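Local coordinates for protein chloroplastic group IIB intron splicing facilitator CRS2, chloroplastic (Zea mays, PDB 1RYB) that is required for the splicing of group IIB introns in chloroplasts, forming complexes with CAF1 or CAF2, and belongs to the peptidyl-tRNA hydrolase family but lacks that hydrolase activity, at residues A[158-161]-A[162-166]; A[23-27]-A[28-32]; A[96-99]-A[100-103]; A[89-92]-A[93-97]. One frame throughout, in Å; residues are numbered along the deposited sequence.

Contact 1 of 4, residues A[158-161]-A[162-166]; sequences DPRA and FLLQK
D158 O receives F162 N at 2.9 Å, the first bond of a short capped helix, 159-163. D158 is its N-cap: the short side chain (CG anti to the backbone N, chi1 174°) bends forward, and OD1 accepts A161 N at 3.0 Å from above the carboxylate plane. P159 suits the first helical position, where no N-H is needed, and its carbonyl accepts L163 N at 3.0 Å.

The tight side belongs to F162 and L163. With chi1 at 176°, the F162 ring swings away from the turn and packs on P153 and P154, while F162 O is held by R34 NH1. L163 leans on I150, and its side chain comes within about 4 Å of those of H35 and D107, which correspond by similarity to the catalytic proton acceptor and its assistant, although CRS2 itself has no hydrolase activity. Leucine gives the pair an apolar neighbour.

The solvent side is looser. D158, P159 and R160 are exposed, and the arginine is poorly ordered, a long charged chain suited to water. The helix ends after L163; L164 is the first residue with non-helical angles. Its N bonds R160 O at 3.2 Å, while the bond to A161 O is weak. In the modelled position of this mobile arginine, the leucine meets the guanidinium edge, near its plane, with L164 CD1 3.9 Å from R160 NE.

Contact 2 of 4, residues A[23-27]-A[28-32]; sequences LGNPG and NKYYG
N25 and Y30 meet through a CH-pi contact: N25 CB lies over one face of the Y30 ring, 3.5 Å from its centroid and 16° off the normal. The amide does not lie flat on the ring; the two planes are 46° apart. The opposite face is covered by the aliphatic part of K29, whose CG sits over the ring centre, so the ring is sandwiched between two methylene groups, which limits its rotation. Its edge is met in plane by P26 O, 3.1 Å from Y30 CD2. Tyrosine suits this place because its broad ring uses both faces and an edge, and Y30 corresponds by similarity to a tRNA-binding residue.

The polar interactions shape the backbone. Y30 N donates to G27 O at 3.1 Å, and Y31 N to N28 O at 3.2 Å, closing two overlapping beta turns of type I. G27 opens the first of them, with a positive phi of 111°, where a side chain would be jammed against the preceding carbonyl. The polar end of N25 is engaged elsewhere: OD1 accepts from M81 N, while its backbone N donates to N36 OD1.

This loop joins strand 18-22 to helix 37-48. At its start L23 is buried against strand 102-108 and helix 84-94, whereas N25 and P26 rest on Y80 in the loop between strand 70-77 and helix 84-94.

Contact 3 of 4, residues A[96-99]-A[100-103]; sequences QVPL and RHIL
P98 O accepts H101 N at 2.7 Å, a short bond with an N-H...O angle of 156°, which closes a type I beta turn with L99 and R100 at its corners. One residue on, I102 N bonds L99 O at 3.0 Å; both donors stand above the carbonyl planes. Proline suits the entry, since its ring fixes phi and its carbonyl starts the turn.

The ring of P98 also serves as a platform. R100 places CG between the backbone N and carbonyl carbon; this chi1 of 65° directs the extended chain along the proline, and chi4 of -73° turns the guanidinium face to it: P98 CG lies 3.6 Å above the plane, offset toward the rim, and P98 CB is 3.2 Å from R100 NH2. H101 approaches the same ring obliquely, with ND1 3.8 Å from P98 CG, while that nitrogen is satisfied by P17 O.

The buried V97 and I102 meet through apolar branches, V97 CG1 touching I102 CG1 at 3.9 Å; the partly exposed L99 adds a looser contact, its CD1 4.3 Å from I102 CD1.

The turn links helix 84-94 to strand 102-108. There H101 and L103 bond through their backbones to L19, on neighbouring strand 18-22, the H101 ring stacks on W18, and L103 packs on helix 169-192.

Contact 4 of 4, residues A[89-92]-A[93-97]; sequences GPLA and AYYQV
The ring of Y95 takes L91 at its edge, with L91 CD2 near the ring plane and 3.8 Å from Y95 CE1, and L91 O also near that plane, 3.4 Å from Y95 CD1; the two side chains lie side by side, pointing the same way. Over the centre of one Y95 face stands Y94 CD2, 3.4 Å above the plane, while the Y94 ring in turn has Y95 CG at its own edge. These groups sit at the C-terminal end of helix 84-94, which finishes in a Schellman motif.

Before the end, the helical bonds are regular: A93 N to G89 O, Y94 N to P90 O at 2.9 Å and Y95 N to L91 O at 2.9 Å. P90 has no N-H to give to the turn before it, and the helix kinks there; the small G89 suits the place just ahead, where a side chain would be crowded by P90 CD.

L91 and Y95 are one helical turn apart on the face that lies on the sheet. L91 is buried against S60, L62 and V75; Y95, partly exposed, packs on I64 and L73. A long ring with a polar tip suits a residue that reaches from the helix end to the edge strand 55-57, where Q57 OE1 satisfies Y95 OH.

Q96 then adopts a positive phi of 58°, ending the helix and turning the chain off its axis. Its N returns to A93 O at 3.1 Å, and V97 N to A92 O at 2.8 Å, the latter in the carbonyl plane, on a lone pair. Small A92 leaves room for the apolar contact that usually completes this motif, with A92 CB 4.3 Å from V97 CB.

In the fold
From the N terminus, contact 2 comes first, shaping the loop between strand 18-22 and helix 37-48. Contact 4 ends helix 84-94, and contact 3 leads straight on into strand 102-108; they share Q96 and V97, and I102 CD1 packs on A92 CB at 3.8 Å. Together they form the return of a beta-alpha-beta crossover from strand 70-77 to strand 102-108, passing strand 18-22 between them. Contact 1, the turn before helix 169-192, lies on the opposite side of the chain's centre from contacts 3 and 4, yet meets contact 2, L164 CD2 touching Y30 CE1 at 4.1 Å; L163 and N25 both flank H35. No contact nests within or crosses another.

Contact 1 of 4, residues A[158-161]-A[162-166]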
loop_
_atom_site.group_PDB
_atom_site.type_symbol
_atom_site.label_atom_id
_atom_site.label_comp_id
_atom_site.label_asym_id
_atom_site.label_seq_id
_atom_site.Cartn_x
_atom_site.Cartn_y
_atom_site.Cartn_z
ATOM N N ASP A 158 0.428 -23.732 3.506
ATOM C CA ASP A 158 0.154 -22.883 4.693
ATOM C C ASP A 158 0.016 -21.409 4.241
ATOM O O ASP A 158 0.936 -20.870 3.619
ATOM C CB ASP A 158 1.326 -22.990 5.774
ATOM C CG ASP A 158 1.178 -22.035 6.948
ATOM O OD1 ASP A 158 1.945 -21.101 7.207
ATOM O OD2 ASP A 158 0.077 -22.248 7.578
ATOM N N PRO A 159 -1.105 -20.754 4.621
ATOM C CA PRO A 159 -1.405 -19.343 4.230
ATOM C C PRO A 159 -0.270 -18.368 4.551
ATOM O O PRO A 159 0.170 -17.567 3.691
ATOM C CB PRO A 159 -2.667 -18.952 4.997
ATOM C CG PRO A 159 -2.956 -20.073 5.999
ATOM C CD PRO A 159 -2.060 -21.238 5.659
ATOM N N ARG A 160 0.201 -18.484 5.792
ATOM C CA ARG A 160 1.310 -17.726 6.321
ATOM C C ARG A 160 2.564 -17.883 5.523
ATOM O O ARG A 160 3.236 -16.926 5.208
ATOM C CB ARG A 160 1.583 -17.970 7.811
ATOM C CG ARG A 160 2.683 -17.002 8.285
ATOM C CD ARG A 160 3.225 -17.331 9.674
ATOM N NE ARG A 160 4.282 -16.409 10.133
ATOM C CZ ARG A 160 4.702 -16.223 11.435
ATOM N NH1 ARG A 160 4.158 -16.877 12.491
ATOM N NH2 ARG A 160 5.681 -15.309 11.692
ATOM N N ALA A 161 2.874 -19.114 5.176
ATOM C CA ALA A 161 4.031 -19.392 4.402
ATOM C C ALA A 161 3.915 -18.736 3.044
ATOM O O ALA A 161 4.882 -18.275 2.465
ATOM C CB ALA A 161 4.078 -20.910 4.147
ATOM N N PHE A 162 2.718 -18.800 2.515
ATOM C CA PHE A 162 2.428 -18.266 1.223
ATOM C C PHE A 162 2.691 -16.763 1.208
ATOM O O PHE A 162 3.244 -16.227 0.264
ATOM C CB PHE A 162 0.951 -18.561 0.929
ATOM C CG PHE A 162 0.439 -17.984 -0.338
ATOM C CD1 PHE A 162 0.904 -18.435 -1.572
ATOM C CD2 PHE A 162 -0.534 -16.982 -0.301
ATOM C CE1 PHE A 162 0.449 -17.914 -2.786
ATOM C CE2 PHE A 162 -1.018 -16.454 -1.499
ATOM C CZ PHE A 162 -0.521 -16.919 -2.727
ATOM N N LEU A 163 2.350 -16.105 2.277
ATOM C CA LEU A 163 2.567 -14.652 2.308
ATOM C C LEU A 163 3.975 -14.298 2.318
ATOM O O LEU A 163 4.374 -13.210 1.877
ATOM C CB LEU A 163 1.926 -13.976 3.524
ATOM C CG LEU A 163 0.404 -14.049 3.584
ATOM C CD1 LEU A 163 -0.076 -13.534 4.981
ATOM C CD2 LEU A 163 -0.260 -13.246 2.456
ATOM N N LEU A 164 4.737 -15.176 2.938
ATOM C CA LEU A 164 6.078 -14.878 3.207
ATOM C C LEU A 164 7.030 -15.505 2.276
ATOM O O LEU A 164 8.221 -15.539 2.558
ATOM C CB LEU A 164 6.457 -15.230 4.673
ATOM C CG LEU A 164 5.643 -14.508 5.713
ATOM C CD1 LEU A 164 6.219 -14.870 7.085
ATOM C CD2 LEU A 164 5.680 -12.973 5.523
ATOM N N GLN A 165 6.511 -15.863 1.117
ATOM C CA GLN A 165 7.282 -16.408 -0.033
ATOM C C GLN A 165 7.261 -15.474 -1.201
ATOM O O GLN A 165 6.478 -14.558 -1.271
ATOM C CB GLN A 165 6.725 -17.746 -0.480
ATOM C CG GLN A 165 7.439 -18.862 0.344
ATOM C CD GLN A 165 8.858 -19.082 -0.187
ATOM O OE1 GLN A 165 9.601 -19.962 0.303
ATOM N NE2 GLN A 165 9.239 -18.279 -1.206
ATOM N N LYS A 166 8.186 -15.652 -2.079
ATOM C CA LYS A 166 8.277 -14.777 -3.243
ATOM C C LYS A 166 7.274 -15.202 -4.306
ATOM O O LYS A 166 6.763 -16.319 -4.319
ATOM C CB LYS A 166 9.706 -14.874 -3.767
ATOM C CG LYS A 166 10.676 -14.181 -2.783
ATOM C CD LYS A 166 12.002 -13.693 -3.408
ATOM C CE LYS A 166 13.102 -13.390 -2.377
ATOM N NZ LYS A 166 14.333 -12.801 -2.953
#

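Contact 2 of 4, residues A[23-27]-A[28-32]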
loop_
_atom_site.group_PDB
_atom_site.type_symbol
_atom_site.label_atom_id
_atom_site.label_comp_id
_atom_site.label_asym_id
_atom_site.label_seq_id
_atom_site.Cartn_x
_atom_site.Cartn_y
_atom_site.Cartn_z
ATOM N N LEU A 23 2.110 -1.330 2.594
ATOM C CA LEU A 23 2.317 -2.251 3.704
ATOM C C LEU A 23 3.346 -3.339 3.395
ATOM O O LEU A 23 3.474 -3.834 2.247
ATOM C CB LEU A 23 0.999 -2.873 4.127
ATOM C CG LEU A 23 -0.002 -1.773 4.491
ATOM C CD1 LEU A 23 -1.189 -2.412 5.171
ATOM C CD2 LEU A 23 0.643 -0.787 5.505
ATOM N N GLY A 24 4.005 -3.778 4.423
ATOM C CA GLY A 24 5.052 -4.853 4.294
ATOM C C GLY A 24 5.753 -5.057 5.603
ATOM O O GLY A 24 5.450 -4.353 6.614
ATOM N N ASN A 25 6.734 -5.963 5.581
ATOM C CA ASN A 25 7.635 -6.205 6.724
ATOM C C ASN A 25 8.996 -5.703 6.400
ATOM O O ASN A 25 9.427 -5.732 5.238
ATOM C CB ASN A 25 7.737 -7.701 6.999
ATOM C CG ASN A 25 6.478 -8.172 7.659
ATOM O OD1 ASN A 25 6.131 -7.646 8.708
ATOM N ND2 ASN A 25 5.797 -9.192 7.072
ATOM N N PRO A 26 9.740 -5.328 7.401
ATOM C CA PRO A 26 11.042 -4.703 7.161
ATOM C C PRO A 26 12.163 -5.667 7.060
ATOM O O PRO A 26 12.164 -6.663 7.737
ATOM C CB PRO A 26 11.305 -3.948 8.463
ATOM C CG PRO A 26 10.612 -4.812 9.491
ATOM C CD PRO A 26 9.329 -5.273 8.789
ATOM N N GLY A 27 13.115 -5.350 6.214
ATOM C CA GLY A 27 14.276 -6.161 6.216
ATOM C C GLY A 27 14.456 -7.002 4.975
ATOM O O GLY A 27 13.517 -7.288 4.237
ATOM N N ASN A 28 15.703 -7.408 4.768
ATOM C CA ASN A 28 16.096 -8.200 3.559
ATOM C C ASN A 28 15.313 -9.484 3.368
ATOM O O ASN A 28 15.006 -9.911 2.247
ATOM C CB ASN A 28 17.562 -8.578 3.695
ATOM C CG ASN A 28 18.348 -7.337 3.892
ATOM O OD1 ASN A 28 18.124 -6.385 3.146
ATOM N ND2 ASN A 28 19.032 -7.251 5.035
ATOM N N LYS A 29 15.059 -10.133 4.474
ATOM C CA LYS A 29 14.359 -11.400 4.465
ATOM C C LYS A 29 12.986 -11.373 3.753
ATOM O O LYS A 29 12.491 -12.425 3.286
ATOM C CB LYS A 29 14.243 -11.897 5.894
ATOM C CG LYS A 29 12.990 -11.585 6.668
ATOM C CD LYS A 29 12.741 -12.577 7.827
ATOM C CE LYS A 29 13.436 -12.199 9.140
ATOM N NZ LYS A 29 13.445 -13.298 10.129
ATOM N N TYR A 30 12.372 -10.144 3.720
ATOM C CA TYR A 30 10.999 -9.941 3.236
ATOM C C TYR A 30 10.933 -9.388 1.879
ATOM O O TYR A 30 9.875 -9.331 1.256
ATOM C CB TYR A 30 10.172 -9.085 4.212
ATOM C CG TYR A 30 10.094 -9.728 5.575
ATOM C CD1 TYR A 30 9.345 -10.893 5.734
ATOM C CD2 TYR A 30 10.758 -9.191 6.679
ATOM C CE1 TYR A 30 9.174 -11.460 6.986
ATOM C CE2 TYR A 30 10.681 -9.783 7.938
ATOM C CZ TYR A 30 9.902 -10.938 8.070
ATOM O OH TYR A 30 9.778 -11.552 9.300
ATOM N N TYR A 31 12.061 -9.026 1.410
ATOM C CA TYR A 31 12.104 -8.411 0.146
ATOM C C TYR A 31 11.556 -9.330 -0.901
ATOM O O TYR A 31 11.942 -10.455 -0.954
ATOM C CB TYR A 31 13.565 -7.933 -0.173
ATOM C CG TYR A 31 13.684 -7.221 -1.515
ATOM C CD1 TYR A 31 13.520 -5.835 -1.636
ATOM C CD2 TYR A 31 13.853 -7.969 -2.678
ATOM C CE1 TYR A 31 13.568 -5.197 -2.885
ATOM C CE2 TYR A 31 13.882 -7.356 -3.934
ATOM C CZ TYR A 31 13.735 -5.973 -4.035
ATOM O OH TYR A 31 13.752 -5.365 -5.286
ATOM N N GLY A 32 10.628 -8.850 -1.735
ATOM C CA GLY A 32 10.105 -9.651 -2.811
ATOM C C GLY A 32 8.983 -10.601 -2.426
ATOM O O GLY A 32 8.390 -11.239 -3.287
#

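Contact 3 of 4, residues A[96-99]-A[100-103]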
loop_
_atom_site.group_PDB
_atom_site.type_symbol
_atom_site.label_atom_id
_atom_site.label_comp_id
_atom_site.label_asym_id
_atom_site.label_seq_id
_atom_site.Cartn_x
_atom_site.Cartn_y
_atom_site.Cartn_z
ATOM N N GLN A 96 -0.912 16.557 9.004
ATOM C CA GLN A 96 -2.280 17.054 8.776
ATOM C C GLN A 96 -2.925 16.443 7.536
ATOM O O GLN A 96 -3.554 17.133 6.712
ATOM C CB GLN A 96 -2.321 18.624 8.698
ATOM C CG GLN A 96 -1.723 19.266 9.971
ATOM C CD GLN A 96 -1.640 20.795 9.795
ATOM O OE1 GLN A 96 -2.661 21.475 9.756
ATOM N NE2 GLN A 96 -0.434 21.347 9.583
ATOM N N VAL A 97 -2.764 15.136 7.376
ATOM C CA VAL A 97 -3.381 14.500 6.245
ATOM C C VAL A 97 -4.767 14.033 6.632
ATOM O O VAL A 97 -4.873 13.259 7.578
ATOM C CB VAL A 97 -2.557 13.242 5.899
ATOM C CG1 VAL A 97 -3.189 12.593 4.597
ATOM C CG2 VAL A 97 -1.119 13.625 5.678
ATOM N N PRO A 98 -5.803 14.469 5.955
ATOM C CA PRO A 98 -7.152 13.982 6.281
ATOM C C PRO A 98 -7.346 12.517 5.917
ATOM O O PRO A 98 -6.740 11.977 4.917
ATOM C CB PRO A 98 -8.105 14.779 5.400
ATOM C CG PRO A 98 -7.253 15.329 4.274
ATOM C CD PRO A 98 -5.826 15.354 4.794
ATOM N N LEU A 99 -8.267 11.891 6.644
ATOM C CA LEU A 99 -8.633 10.491 6.401
ATOM C C LEU A 99 -8.750 10.136 4.915
ATOM O O LEU A 99 -8.234 9.174 4.448
ATOM C CB LEU A 99 -9.961 10.172 7.079
ATOM C CG LEU A 99 -10.269 8.684 7.067
ATOM C CD1 LEU A 99 -9.301 7.980 7.943
ATOM C CD2 LEU A 99 -11.663 8.437 7.644
ATOM N N ARG A 100 -9.477 10.936 4.211
ATOM C CA ARG A 100 -9.792 10.687 2.828
ATOM C C ARG A 100 -8.608 10.699 1.927
ATOM O O ARG A 100 -8.764 10.260 0.772
ATOM C CB ARG A 100 -10.839 11.676 2.295
ATOM C CG ARG A 100 -10.327 13.124 2.259
ATOM C CD ARG A 100 -11.390 14.157 1.815
ATOM N NE ARG A 100 -10.922 15.557 1.805
ATOM C CZ ARG A 100 -10.710 16.283 2.927
ATOM N NH1 ARG A 100 -10.276 17.574 2.921
ATOM N NH2 ARG A 100 -10.913 15.676 4.086
ATOM N N HIS A 101 -7.461 11.185 2.456
ATOM C CA HIS A 101 -6.224 11.270 1.663
ATOM C C HIS A 101 -5.139 10.339 2.173
ATOM O O HIS A 101 -3.955 10.485 1.831
ATOM C CB HIS A 101 -5.681 12.709 1.650
ATOM C CG HIS A 101 -6.466 13.603 0.786
ATOM N ND1 HIS A 101 -6.121 14.927 0.649
ATOM C CD2 HIS A 101 -7.598 13.357 0.010
ATOM C CE1 HIS A 101 -7.042 15.476 -0.202
ATOM N NE2 HIS A 101 -7.942 14.529 -0.586
ATOM N N ILE A 102 -5.549 9.406 3.024
ATOM C CA ILE A 102 -4.629 8.406 3.521
ATOM C C ILE A 102 -4.852 7.193 2.667
ATOM O O ILE A 102 -5.859 6.480 2.847
ATOM C CB ILE A 102 -4.932 8.037 4.972
ATOM C CG1 ILE A 102 -4.805 9.301 5.880
ATOM C CG2 ILE A 102 -3.949 6.945 5.421
ATOM C CD1 ILE A 102 -5.195 9.026 7.314
ATOM N N LEU A 103 -3.910 6.955 1.690
ATOM C CA LEU A 103 -4.076 5.857 0.752
ATOM C C LEU A 103 -3.274 4.679 1.214
ATOM O O LEU A 103 -2.041 4.754 1.286
ATOM C CB LEU A 103 -3.649 6.296 -0.664
ATOM C CG LEU A 103 -3.574 5.235 -1.751
ATOM C CD1 LEU A 103 -4.977 4.648 -2.012
ATOM C CD2 LEU A 103 -3.145 5.971 -3.030
#

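Contact 4 of 4, residues A[89-92]-A[93-97]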
loop_
_atom_site.group_PDB
_atom_site.type_symbol
_atom_site.label_atom_id
_atom_site.label_comp_id
_atom_site.label_asym_id
_atom_site.label_seq_id
_atom_site.Cartn_x
_atom_site.Cartn_y
_atom_site.Cartn_z
ATOM N N GLY A 89 -0.645 6.263 11.754
ATOM C CA GLY A 89 -1.459 7.252 12.489
ATOM C C GLY A 89 -0.698 8.504 12.813
ATOM O O GLY A 89 -1.153 9.593 12.548
ATOM N N PRO A 90 0.464 8.356 13.471
ATOM C CA PRO A 90 1.224 9.509 13.851
ATOM C C PRO A 90 1.666 10.353 12.688
ATOM O O PRO A 90 1.798 11.577 12.837
ATOM C CB PRO A 90 2.381 9.049 14.746
ATOM C CG PRO A 90 1.828 7.771 15.369
ATOM C CD PRO A 90 0.918 7.193 14.299
ATOM N N LEU A 91 1.966 9.721 11.572
ATOM C CA LEU A 91 2.363 10.505 10.404
ATOM C C LEU A 91 1.179 11.381 9.867
ATOM O O LEU A 91 1.349 12.523 9.420
ATOM C CB LEU A 91 2.852 9.555 9.265
ATOM C CG LEU A 91 4.272 9.005 9.539
ATOM C CD1 LEU A 91 4.673 7.839 8.534
ATOM C CD2 LEU A 91 5.309 10.186 9.584
ATOM N N ALA A 92 -0.002 10.791 9.801
ATOM C CA ALA A 92 -1.138 11.533 9.289
ATOM C C ALA A 92 -1.392 12.767 10.172
ATOM O O ALA A 92 -1.836 13.844 9.718
ATOM C CB ALA A 92 -2.397 10.638 9.317
ATOM N N ALA A 93 -1.130 12.569 11.478
ATOM C CA ALA A 93 -1.342 13.644 12.464
ATOM C C ALA A 93 -0.299 14.717 12.267
ATOM O O ALA A 93 -0.619 15.863 12.042
ATOM C CB ALA A 93 -1.434 13.122 13.950
ATOM N N TYR A 94 0.950 14.290 12.177
ATOM C CA TYR A 94 2.039 15.219 11.967
ATOM C C TYR A 94 1.866 16.079 10.760
ATOM O O TYR A 94 2.098 17.287 10.797
ATOM C CB TYR A 94 3.403 14.473 11.931
ATOM C CG TYR A 94 4.666 15.343 11.912
ATOM C CD1 TYR A 94 5.444 15.524 13.050
ATOM C CD2 TYR A 94 5.059 15.968 10.729
ATOM C CE1 TYR A 94 6.576 16.336 13.007
ATOM C CE2 TYR A 94 6.219 16.726 10.662
ATOM C CZ TYR A 94 6.960 16.938 11.828
ATOM O OH TYR A 94 8.107 17.700 11.772
ATOM N N TYR A 95 1.550 15.438 9.643
ATOM C CA TYR A 95 1.484 16.145 8.372
ATOM C C TYR A 95 0.074 16.697 8.034
ATOM O O TYR A 95 -0.148 17.149 6.884
ATOM C CB TYR A 95 1.990 15.180 7.292
ATOM C CG TYR A 95 3.492 14.979 7.401
ATOM C CD1 TYR A 95 4.073 13.807 7.898
ATOM C CD2 TYR A 95 4.337 16.020 7.022
ATOM C CE1 TYR A 95 5.462 13.678 7.996
ATOM C CE2 TYR A 95 5.729 15.903 7.078
ATOM C CZ TYR A 95 6.282 14.751 7.615
ATOM O OH TYR A 95 7.652 14.721 7.716
ATOM N N GLN A 96 -0.912 16.557 9.004
ATOM C CA GLN A 96 -2.280 17.054 8.776
ATOM C C GLN A 96 -2.925 16.443 7.536
ATOM O O GLN A 96 -3.554 17.133 6.712
ATOM C CB GLN A 96 -2.321 18.624 8.698
ATOM C CG GLN A 96 -1.723 19.266 9.971
ATOM C CD GLN A 96 -1.640 20.795 9.795
ATOM O OE1 GLN A 96 -2.661 21.475 9.756
ATOM N NE2 GLN A 96 -0.434 21.347 9.583
ATOM N N VAL A 97 -2.764 15.136 7.376
ATOM C CA VAL A 97 -3.381 14.500 6.245
ATOM C C VAL A 97 -4.767 14.033 6.632
ATOM O O VAL A 97 -4.873 13.259 7.578
ATOM C CB VAL A 97 -2.557 13.242 5.899
ATOM C CG1 VAL A 97 -3.189 12.593 4.597
ATOM C CG2 VAL A 97 -1.119 13.625 5.678
#